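Local coordinates for protein allantoicase (Saccharomyces cerevisiae, PDB 1O59) that hydrolyses allantoate to (S)-ureidoglycolate and urea, a step of allantoin degradation that lets yeast use purines as secondary nitrogen sources, at residues 117-127 / 185-193; 238-247 / 277-285. All blocks are in the same frame, centred on the assembly; numbering follows the deposited sequence.

Interaction 1 of 2, residues 117-127 / 185-193; sequences FNGNHAPFVSI and GGIARFRLY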
loop_
_atom_site.group_PDB
_atom_site.type_symbol
_atom_site.label_atom_id
_atom_site.label_comp_id
_atom_site.label_asym_id
_atom_site.label_seq_id
_atom_site.Cartn_x
_atom_site.Cartn_y
_atom_site.Cartn_z
ATOM N N PHE A 117 -1.848 17.546 14.910
ATOM C CA PHE A 117 -1.700 17.407 16.359
ATOM C C PHE A 117 -0.438 18.183 16.696
ATOM O O PHE A 117 0.665 17.686 16.525
ATOM C CB PHE A 117 -1.642 15.947 16.779
ATOM C CG PHE A 117 -2.875 15.186 16.427
ATOM C CD1 PHE A 117 -4.058 15.394 17.142
ATOM C CD2 PHE A 117 -2.879 14.292 15.365
ATOM C CE1 PHE A 117 -5.214 14.702 16.835
ATOM C CE2 PHE A 117 -4.046 13.587 15.042
ATOM C CZ PHE A 117 -5.216 13.792 15.791
ATOM N N ASN A 118 -0.626 19.445 17.076
ATOM C CA ASN A 118 0.472 20.369 17.306
ATOM C C ASN A 118 0.675 20.533 18.802
ATOM O O ASN A 118 0.435 21.571 19.339
ATOM C CB ASN A 118 0.220 21.726 16.605
ATOM C CG ASN A 118 1.524 22.451 16.242
ATOM O OD1 ASN A 118 2.419 21.876 15.616
ATOM N ND2 ASN A 118 1.628 23.725 16.615
ATOM N N GLY A 119 1.118 19.476 19.460
ATOM C CA GLY A 119 1.477 19.512 20.879
ATOM C C GLY A 119 0.849 18.335 21.600
ATOM O O GLY A 119 1.458 17.749 22.504
ATOM N N ASN A 120 -0.374 17.985 21.184
ATOM C CA ASN A 120 -1.068 16.827 21.712
ATOM C C ASN A 120 -0.775 15.577 20.852
ATOM O O ASN A 120 -1.462 14.560 20.968
ATOM C CB ASN A 120 -2.574 17.101 21.823
ATOM C CG ASN A 120 -3.224 17.419 20.477
ATOM O OD1 ASN A 120 -2.573 17.953 19.575
ATOM N ND2 ASN A 120 -4.515 17.091 20.337
ATOM N N HIS A 121 0.244 15.673 19.989
ATOM C CA HIS A 121 0.711 14.547 19.205
ATOM C C HIS A 121 1.220 13.450 20.129
ATOM O O HIS A 121 1.626 13.728 21.244
ATOM C CB HIS A 121 1.845 14.983 18.292
ATOM C CG HIS A 121 3.007 15.585 19.021
ATOM N ND1 HIS A 121 4.116 14.852 19.379
ATOM C CD2 HIS A 121 3.205 16.831 19.509
ATOM C CE1 HIS A 121 4.956 15.629 20.036
ATOM N NE2 HIS A 121 4.423 16.833 20.138
ATOM N N ALA A 122 1.139 12.196 19.669
ATOM C CA ALA A 122 1.836 11.071 20.314
ATOM C C ALA A 122 3.300 11.443 20.614
ATOM O O ALA A 122 4.027 11.779 19.668
ATOM C CB ALA A 122 1.826 9.882 19.391
ATOM N N PRO A 123 3.729 11.405 21.885
ATOM C CA PRO A 123 5.122 11.693 22.231
ATOM C C PRO A 123 6.086 10.600 21.830
ATOM O O PRO A 123 7.229 10.889 21.484
ATOM C CB PRO A 123 5.101 11.804 23.765
ATOM C CG PRO A 123 3.692 11.824 24.140
ATOM C CD PRO A 123 2.921 11.127 23.089
ATOM N N PHE A 124 5.642 9.355 21.935
ATOM C CA PHE A 124 6.467 8.214 21.629
ATOM C C PHE A 124 5.556 7.119 21.108
ATOM O O PHE A 124 4.421 6.968 21.547
ATOM C CB PHE A 124 7.206 7.668 22.843
ATOM C CG PHE A 124 8.214 8.608 23.452
ATOM C CD1 PHE A 124 7.851 9.449 24.491
ATOM C CD2 PHE A 124 9.528 8.610 23.030
ATOM C CE1 PHE A 124 8.778 10.308 25.091
ATOM C CE2 PHE A 124 10.455 9.459 23.599
ATOM C CZ PHE A 124 10.090 10.309 24.635
ATOM N N VAL A 125 6.097 6.342 20.181
ATOM C CA VAL A 125 5.398 5.251 19.559
ATOM C C VAL A 125 6.330 4.039 19.600
ATOM O O VAL A 125 7.563 4.174 19.524
ATOM C CB VAL A 125 5.026 5.645 18.103
ATOM C CG1 VAL A 125 4.859 4.459 17.227
ATOM C CG2 VAL A 125 3.726 6.508 18.054
ATOM N N SER A 126 5.745 2.861 19.782
ATOM C CA SER A 126 6.430 1.612 19.455
ATOM C C SER A 126 5.439 0.724 18.667
ATOM O O SER A 126 4.219 0.966 18.664
ATOM C CB SER A 126 7.048 0.925 20.698
ATOM O OG SER A 126 6.096 0.328 21.566
ATOM N N ILE A 127 6.001 -0.258 17.954
ATOM C CA ILE A 127 5.218 -1.204 17.185
ATOM C C ILE A 127 5.608 -2.643 17.481
ATOM O O ILE A 127 6.790 -3.000 17.541
ATOM C CB ILE A 127 5.341 -0.916 15.687
ATOM C CG1 ILE A 127 5.101 0.579 15.403
ATOM C CG2 ILE A 127 4.311 -1.750 14.897
ATOM C CD1 ILE A 127 5.518 1.020 13.989
ATOM N N GLY A 185 -2.582 10.643 23.231
ATOM C CA GLY A 185 -2.453 11.774 22.305
ATOM C C GLY A 185 -3.130 11.550 20.965
ATOM O O GLY A 185 -4.118 10.835 20.858
ATOM N N GLY A 186 -2.567 12.139 19.924
ATOM C CA GLY A 186 -3.141 12.012 18.596
ATOM C C GLY A 186 -2.136 11.558 17.559
ATOM O O GLY A 186 -0.936 11.906 17.610
ATOM N N ILE A 187 -2.646 10.765 16.628
ATOM C CA ILE A 187 -1.925 10.388 15.436
ATOM C C ILE A 187 -2.905 10.422 14.251
ATOM O O ILE A 187 -3.970 9.808 14.296
ATOM C CB ILE A 187 -1.317 8.971 15.577
ATOM C CG1 ILE A 187 -0.254 8.922 16.705
ATOM C CG2 ILE A 187 -0.693 8.514 14.240
ATOM C CD1 ILE A 187 0.171 7.494 17.074
ATOM N N ALA A 188 -2.490 11.086 13.177
ATOM C CA ALA A 188 -3.295 11.213 11.968
ATOM C C ALA A 188 -3.275 9.916 11.146
ATOM O O ALA A 188 -4.342 9.324 10.897
ATOM C CB ALA A 188 -2.807 12.408 11.139
ATOM N N ARG A 189 -2.075 9.457 10.771
ATOM C CA ARG A 189 -1.936 8.273 9.918
ATOM C C ARG A 189 -0.882 7.322 10.375
ATOM O O ARG A 189 0.173 7.743 10.904
ATOM C CB ARG A 189 -1.614 8.641 8.468
ATOM C CG ARG A 189 -2.760 9.315 7.703
ATOM C CD ARG A 189 -3.991 8.461 7.530
ATOM N NE ARG A 189 -5.016 9.176 6.741
ATOM C CZ ARG A 189 -5.889 10.052 7.234
ATOM N NH1 ARG A 189 -5.954 10.320 8.531
ATOM N NH2 ARG A 189 -6.746 10.629 6.418
ATOM N N PHE A 190 -1.135 6.038 10.121
ATOM C CA PHE A 190 -0.127 4.983 10.367
ATOM C C PHE A 190 -0.011 4.033 9.183
ATOM O O PHE A 190 -0.952 3.307 8.877
ATOM C CB PHE A 190 -0.474 4.222 11.646
ATOM C CG PHE A 190 0.437 3.041 11.961
ATOM C CD1 PHE A 190 1.833 3.095 11.731
ATOM C CD2 PHE A 190 -0.100 1.886 12.538
ATOM C CE1 PHE A 190 2.657 2.011 12.041
ATOM C CE2 PHE A 190 0.726 0.815 12.876
ATOM C CZ PHE A 190 2.106 0.879 12.624
ATOM N N ARG A 191 1.132 4.070 8.504
ATOM C CA ARG A 191 1.438 3.143 7.414
ATOM C C ARG A 191 2.479 2.134 7.890
ATOM O O ARG A 191 3.449 2.518 8.504
ATOM C CB ARG A 191 2.049 3.907 6.227
ATOM C CG ARG A 191 1.349 5.189 5.806
ATOM C CD ARG A 191 -0.132 5.030 5.575
ATOM N NE ARG A 191 -0.801 6.210 4.996
ATOM C CZ ARG A 191 -2.133 6.326 4.916
ATOM N NH1 ARG A 191 -2.910 5.373 5.429
ATOM N NH2 ARG A 191 -2.696 7.393 4.354
ATOM N N LEU A 192 2.305 0.857 7.598
ATOM C CA LEU A 192 3.354 -0.115 7.901
ATOM C C LEU A 192 3.742 -0.939 6.657
ATOM O O LEU A 192 2.916 -1.666 6.081
ATOM C CB LEU A 192 2.962 -1.027 9.081
ATOM C CG LEU A 192 4.176 -1.761 9.666
ATOM C CD1 LEU A 192 5.089 -0.850 10.518
ATOM C CD2 LEU A 192 3.724 -2.936 10.465
ATOM N N TYR A 193 5.006 -0.803 6.244
ATOM C CA TYR A 193 5.472 -1.434 5.007
ATOM C C TYR A 193 6.034 -2.828 5.217
ATOM O O TYR A 193 6.958 -3.018 6.038
ATOM C CB TYR A 193 6.478 -0.519 4.244
ATOM C CG TYR A 193 5.823 0.801 3.922
ATOM C CD1 TYR A 193 4.780 0.852 3.000
ATOM C CD2 TYR A 193 6.189 1.977 4.579
ATOM C CE1 TYR A 193 4.127 2.041 2.712
ATOM C CE2 TYR A 193 5.542 3.166 4.301
ATOM C CZ TYR A 193 4.504 3.185 3.356
ATOM O OH TYR A 193 3.812 4.320 3.058
#

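Interaction 2 of 2, residues 238-247 / 277-285; sequences RGHDMSDGWE and DTAHFRGNF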
loop_
_atom_site.group_PDB
_atom_site.type_symbol
_atom_site.label_atom_id
_atom_site.label_comp_id
_atom_site.label_asym_id
_atom_site.label_seq_id
_atom_site.Cartn_x
_atom_site.Cartn_y
_atom_site.Cartn_z
ATOM N N ARG A 238 -12.947 -3.509 -7.736
ATOM C CA ARG A 238 -12.922 -2.517 -8.793
ATOM C C ARG A 238 -12.912 -1.112 -8.213
ATOM O O ARG A 238 -12.868 -0.156 -8.966
ATOM C CB ARG A 238 -14.143 -2.687 -9.684
ATOM C CG ARG A 238 -14.143 -3.982 -10.473
ATOM C CD ARG A 238 -15.173 -3.999 -11.551
ATOM N NE ARG A 238 -14.792 -3.126 -12.659
ATOM C CZ ARG A 238 -15.625 -2.777 -13.631
ATOM N NH1 ARG A 238 -16.867 -3.221 -13.632
ATOM N NH2 ARG A 238 -15.214 -1.984 -14.609
ATOM N N GLY A 239 -12.966 -0.994 -6.884
ATOM C CA GLY A 239 -12.908 0.299 -6.217
ATOM C C GLY A 239 -14.239 1.025 -6.249
ATOM O O GLY A 239 -15.251 0.467 -6.711
ATOM N N HIS A 240 -14.223 2.277 -5.787
ATOM C CA HIS A 240 -15.435 3.040 -5.552
ATOM C C HIS A 240 -15.620 4.274 -6.460
ATOM O O HIS A 240 -16.724 4.632 -6.803
ATOM C CB HIS A 240 -15.445 3.423 -4.078
ATOM C CG HIS A 240 -16.515 4.407 -3.718
ATOM N ND1 HIS A 240 -17.846 4.057 -3.634
ATOM C CD2 HIS A 240 -16.452 5.735 -3.435
ATOM C CE1 HIS A 240 -18.559 5.128 -3.325
ATOM N NE2 HIS A 240 -17.738 6.161 -3.209
ATOM N N ASP A 241 -14.531 4.933 -6.829
ATOM C CA ASP A 241 -14.557 6.091 -7.707
ATOM C C ASP A 241 -13.180 6.281 -8.330
ATOM O O ASP A 241 -12.369 5.354 -8.275
ATOM C CB ASP A 241 -15.039 7.330 -6.947
ATOM C CG ASP A 241 -14.143 7.733 -5.773
ATOM O OD1 ASP A 241 -12.944 7.389 -5.673
ATOM O OD2 ASP A 241 -14.598 8.465 -4.889
HETATM N N MSE A 242 -12.904 7.447 -8.920
HETATM C CA MSE A 242 -11.603 7.711 -9.571
HETATM C C MSE A 242 -10.420 7.834 -8.614
HETATM O O MSE A 242 -9.250 7.660 -8.984
HETATM C CB MSE A 242 -11.676 8.990 -10.401
HETATM C CG MSE A 242 -12.511 8.828 -11.665
HETATM SE SE MSE A 242 -12.558 10.369 -12.850
HETATM C CE MSE A 242 -13.388 11.645 -11.810
ATOM N N SER A 243 -10.708 8.144 -7.367
ATOM C CA SER A 243 -9.634 8.436 -6.452
ATOM C C SER A 243 -8.852 7.187 -6.061
ATOM O O SER A 243 -7.769 7.311 -5.506
ATOM C CB SER A 243 -10.185 9.119 -5.227
ATOM O OG SER A 243 -10.857 8.152 -4.475
ATOM N N ASP A 244 -9.369 6.000 -6.353
ATOM C CA ASP A 244 -8.660 4.774 -5.977
ATOM C C ASP A 244 -8.095 3.964 -7.133
ATOM O O ASP A 244 -7.894 2.777 -7.033
ATOM C CB ASP A 244 -9.499 3.894 -5.047
ATOM C CG ASP A 244 -10.886 3.577 -5.593
ATOM O OD1 ASP A 244 -10.986 3.182 -6.760
ATOM O OD2 ASP A 244 -11.933 3.681 -4.890
ATOM N N GLY A 245 -7.799 4.635 -8.226
ATOM C CA GLY A 245 -7.022 4.055 -9.295
ATOM C C GLY A 245 -5.744 4.843 -9.497
ATOM O O GLY A 245 -5.227 5.453 -8.568
ATOM N N TRP A 246 -5.245 4.792 -10.728
ATOM C CA TRP A 246 -4.050 5.478 -11.153
ATOM C C TRP A 246 -4.456 6.393 -12.280
ATOM O O TRP A 246 -5.080 5.975 -13.238
ATOM C CB TRP A 246 -3.022 4.474 -11.642
ATOM C CG TRP A 246 -1.814 5.112 -12.269
ATOM C CD1 TRP A 246 -1.036 6.116 -11.756
ATOM C CD2 TRP A 246 -1.271 4.805 -13.545
ATOM N NE1 TRP A 246 -0.029 6.433 -12.634
ATOM C CE2 TRP A 246 -0.160 5.656 -13.748
ATOM C CE3 TRP A 246 -1.620 3.904 -14.553
ATOM C CZ2 TRP A 246 0.612 5.605 -14.883
ATOM C CZ3 TRP A 246 -0.848 3.849 -15.680
ATOM C CH2 TRP A 246 0.260 4.683 -15.838
ATOM N N GLU A 247 -4.144 7.665 -12.131
ATOM C CA GLU A 247 -4.518 8.645 -13.119
ATOM C C GLU A 247 -3.404 9.649 -13.306
ATOM O O GLU A 247 -2.748 10.080 -12.339
ATOM C CB GLU A 247 -5.773 9.382 -12.699
ATOM C CG GLU A 247 -6.380 10.187 -13.833
ATOM C CD GLU A 247 -6.727 11.615 -13.444
ATOM O OE1 GLU A 247 -5.802 12.432 -13.135
ATOM O OE2 GLU A 247 -7.942 11.902 -13.439
ATOM N N ASP A 277 -8.571 -2.501 -16.491
ATOM C CA ASP A 277 -9.856 -2.029 -16.005
ATOM C C ASP A 277 -9.871 -0.524 -15.828
ATOM O O ASP A 277 -9.101 0.028 -15.031
ATOM C CB ASP A 277 -10.131 -2.697 -14.666
ATOM C CG ASP A 277 -11.546 -2.514 -14.187
ATOM O OD1 ASP A 277 -12.397 -1.819 -14.826
ATOM O OD2 ASP A 277 -11.899 -3.111 -13.162
ATOM N N THR A 278 -10.746 0.138 -16.577
ATOM C CA THR A 278 -10.926 1.598 -16.498
ATOM C C THR A 278 -12.170 2.005 -15.701
ATOM O O THR A 278 -12.705 3.076 -15.904
ATOM C CB THR A 278 -11.021 2.169 -17.913
ATOM O OG1 THR A 278 -12.029 1.470 -18.658
ATOM C CG2 THR A 278 -9.707 1.922 -18.687
ATOM N N ALA A 279 -12.627 1.127 -14.810
ATOM C CA ALA A 279 -13.744 1.410 -13.898
ATOM C C ALA A 279 -13.689 2.848 -13.387
ATOM O O ALA A 279 -12.643 3.310 -12.925
ATOM C CB ALA A 279 -13.760 0.420 -12.711
ATOM N N HIS A 280 -14.821 3.535 -13.513
ATOM C CA HIS A 280 -15.000 4.944 -13.087
ATOM C C HIS A 280 -14.292 6.014 -13.885
ATOM O O HIS A 280 -14.682 7.174 -13.764
ATOM C CB HIS A 280 -14.755 5.163 -11.589
ATOM C CG HIS A 280 -15.430 4.139 -10.740
ATOM N ND1 HIS A 280 -16.798 4.001 -10.703
ATOM C CD2 HIS A 280 -14.928 3.150 -9.968
ATOM C CE1 HIS A 280 -17.113 2.993 -9.904
ATOM N NE2 HIS A 280 -15.994 2.470 -9.432
ATOM N N PHE A 281 -13.344 5.652 -14.739
ATOM C CA PHE A 281 -12.741 6.638 -15.647
ATOM C C PHE A 281 -13.552 6.768 -16.931
ATOM O O PHE A 281 -13.486 5.934 -17.833
ATOM C CB PHE A 281 -11.292 6.300 -15.924
ATOM C CG PHE A 281 -10.463 6.291 -14.690
ATOM C CD1 PHE A 281 -10.006 7.486 -14.146
ATOM C CD2 PHE A 281 -10.203 5.089 -14.009
ATOM C CE1 PHE A 281 -9.255 7.493 -12.967
ATOM C CE2 PHE A 281 -9.429 5.086 -12.827
ATOM C CZ PHE A 281 -8.961 6.281 -12.306
ATOM N N ARG A 282 -14.329 7.840 -16.983
ATOM C CA ARG A 282 -15.416 7.968 -17.951
ATOM C C ARG A 282 -15.150 9.050 -18.981
ATOM O O ARG A 282 -15.570 8.894 -20.138
ATOM C CB ARG A 282 -16.748 8.224 -17.247
ATOM C CG ARG A 282 -17.343 6.963 -16.760
ATOM C CD ARG A 282 -18.366 7.111 -15.655
ATOM N NE ARG A 282 -18.935 5.804 -15.291
ATOM C CZ ARG A 282 -19.452 5.497 -14.091
ATOM N NH1 ARG A 282 -19.461 6.388 -13.100
ATOM N NH2 ARG A 282 -19.972 4.287 -13.864
ATOM N N GLY A 283 -14.506 10.136 -18.562
ATOM C CA GLY A 283 -14.130 11.180 -19.474
ATOM C C GLY A 283 -12.629 11.299 -19.612
ATOM O O GLY A 283 -12.175 12.261 -20.200
ATOM N N ASN A 284 -11.877 10.341 -19.060
ATOM C CA ASN A 284 -10.406 10.429 -18.933
ATOM C C ASN A 284 -9.679 9.079 -18.979
ATOM O O ASN A 284 -8.582 8.942 -18.482
ATOM C CB ASN A 284 -10.007 11.173 -17.642
ATOM C CG ASN A 284 -10.698 10.624 -16.372
ATOM O OD1 ASN A 284 -11.526 9.726 -16.431
ATOM N ND2 ASN A 284 -10.352 11.189 -15.225
ATOM N N PHE A 285 -10.312 8.086 -19.584
ATOM C CA PHE A 285 -9.739 6.752 -19.770
ATOM C C PHE A 285 -8.731 6.895 -20.862
ATOM O O PHE A 285 -8.822 7.827 -21.634
ATOM C CB PHE A 285 -10.852 5.715 -20.154
ATOM C CG PHE A 285 -11.695 6.115 -21.331
ATOM C CD1 PHE A 285 -12.855 6.891 -21.155
ATOM C CD2 PHE A 285 -11.368 5.694 -22.605
ATOM C CE1 PHE A 285 -13.650 7.243 -22.235
ATOM C CE2 PHE A 285 -12.165 6.039 -23.706
ATOM C CZ PHE A 285 -13.291 6.818 -23.527
#

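Interaction 1 of 2, residues 117-127 / 185-193
With CG anti to the carbonyl carbon (chi1 -61°), the ring of Phe117 swings across the backbone of Gly186, while Ile187, turned the same way (chi1 -64°), brings CG1 against Ala122 CB and CD1 against both Ala122 CB and Val125 CG2. The contact lies within the beta-sandwich of the first allantoicase repeat, joining the sheet that holds strand 186-196 to the one that holds strand 124-130. Gly186 suits its place because CA sits 3.6 Å from the centroid of the Phe117 ring, almost on the ring normal, as a CH-pi contact; a side chain there would run into the ring. The same glycine forms a single beta bridge with His121: Ala122 N gives a fairly straight bond to Gly186 O (2.9 Å, 162°), and Gly186 N a weak one to Asn120 O. The apolar chains then fill the gap between the sheets. Small Ala122 lets Ile187 close in, CB to CG1 3.5 Å, and Val125 CG2 meets Ile187 CD1 tip to tip at 3.8 Å. Tyr80 stacks on the Phe117 ring, and Leu179 and Ile177 of strand 176-182 extend the apolar layer. Farther along, Ile127 CD1 reaches Phe190 CE1 at 3.6 Å and Leu192 CD1 at 4.0 Å.

Interaction 2 of 2, residues 238-247 / 277-285
Arg238 grips the carboxylate of Asp277 side-on, in a salt bridge with one nitrogen for each oxygen: NE gives to OD2 at 2.9 Å and NH2 to OD1 at 2.8 Å. Both oxygens use their syn lone pairs, though the guanidinium and carboxylate planes are 32° apart. Asp277 OD1 takes a second bond, from Ala279 N at 3.0 Å and from above the carboxylate plane, which makes an Asx turn that overlaps the type II turn from Thr278 to Phe281. Without this carboxylate, as with an alanine at Asp277, Arg238 would probably lose its two-nitrogen grip and be less firmly fixed, and Ala279 N would lose its side-chain acceptor. The ring of His280 lies with one face against His240 O and Asp241 CA, and its NE2 makes a weak bond to Gly239 O at 3.5 Å. Within 238-247, Asp244 OD2 accepts from His240 N at 2.8 Å, while Lys348 pairs with Asp244 OD1 and also bonds Arg238 O. Asp241 OD1 accepts from Ser243 N, closing another Asx turn. Phe281 supplies the apolar part: its CE1 lies 3.8 Å from Met242 CG, and the selenium of this selenomethionine stands oblique to the ring, a Met-aromatic contact. Two Asx turns, at Asp241 and Asp277, thus shape facing loops of the second allantoicase repeat's beta-sandwich.

In the fold
The two contacts sit in different allantoicase repeats, their centres 32 Å apart and their nearest atoms about 11 Å apart, without touching. Each repeat pairs a five-stranded antiparallel sheet of order 1-2-5-3-4 with a second, curled antiparallel sheet, and both contacts involve the chain between corresponding strands, 105-113 to 124-130 in one repeat and 270-277 to 288-294 in the other. Interaction 1 is buried and mostly apolar, running from that connection down into the interior between the sheets. Interaction 2 is only partly buried and joins loop to loop; a salt bridge and Asx turns stand beside the packing of His280 and Phe281. Glycine yields to an aromatic ring in both, Gly186 to Phe117 and Gly245 to Phe281, but interaction 2 adds charged groups.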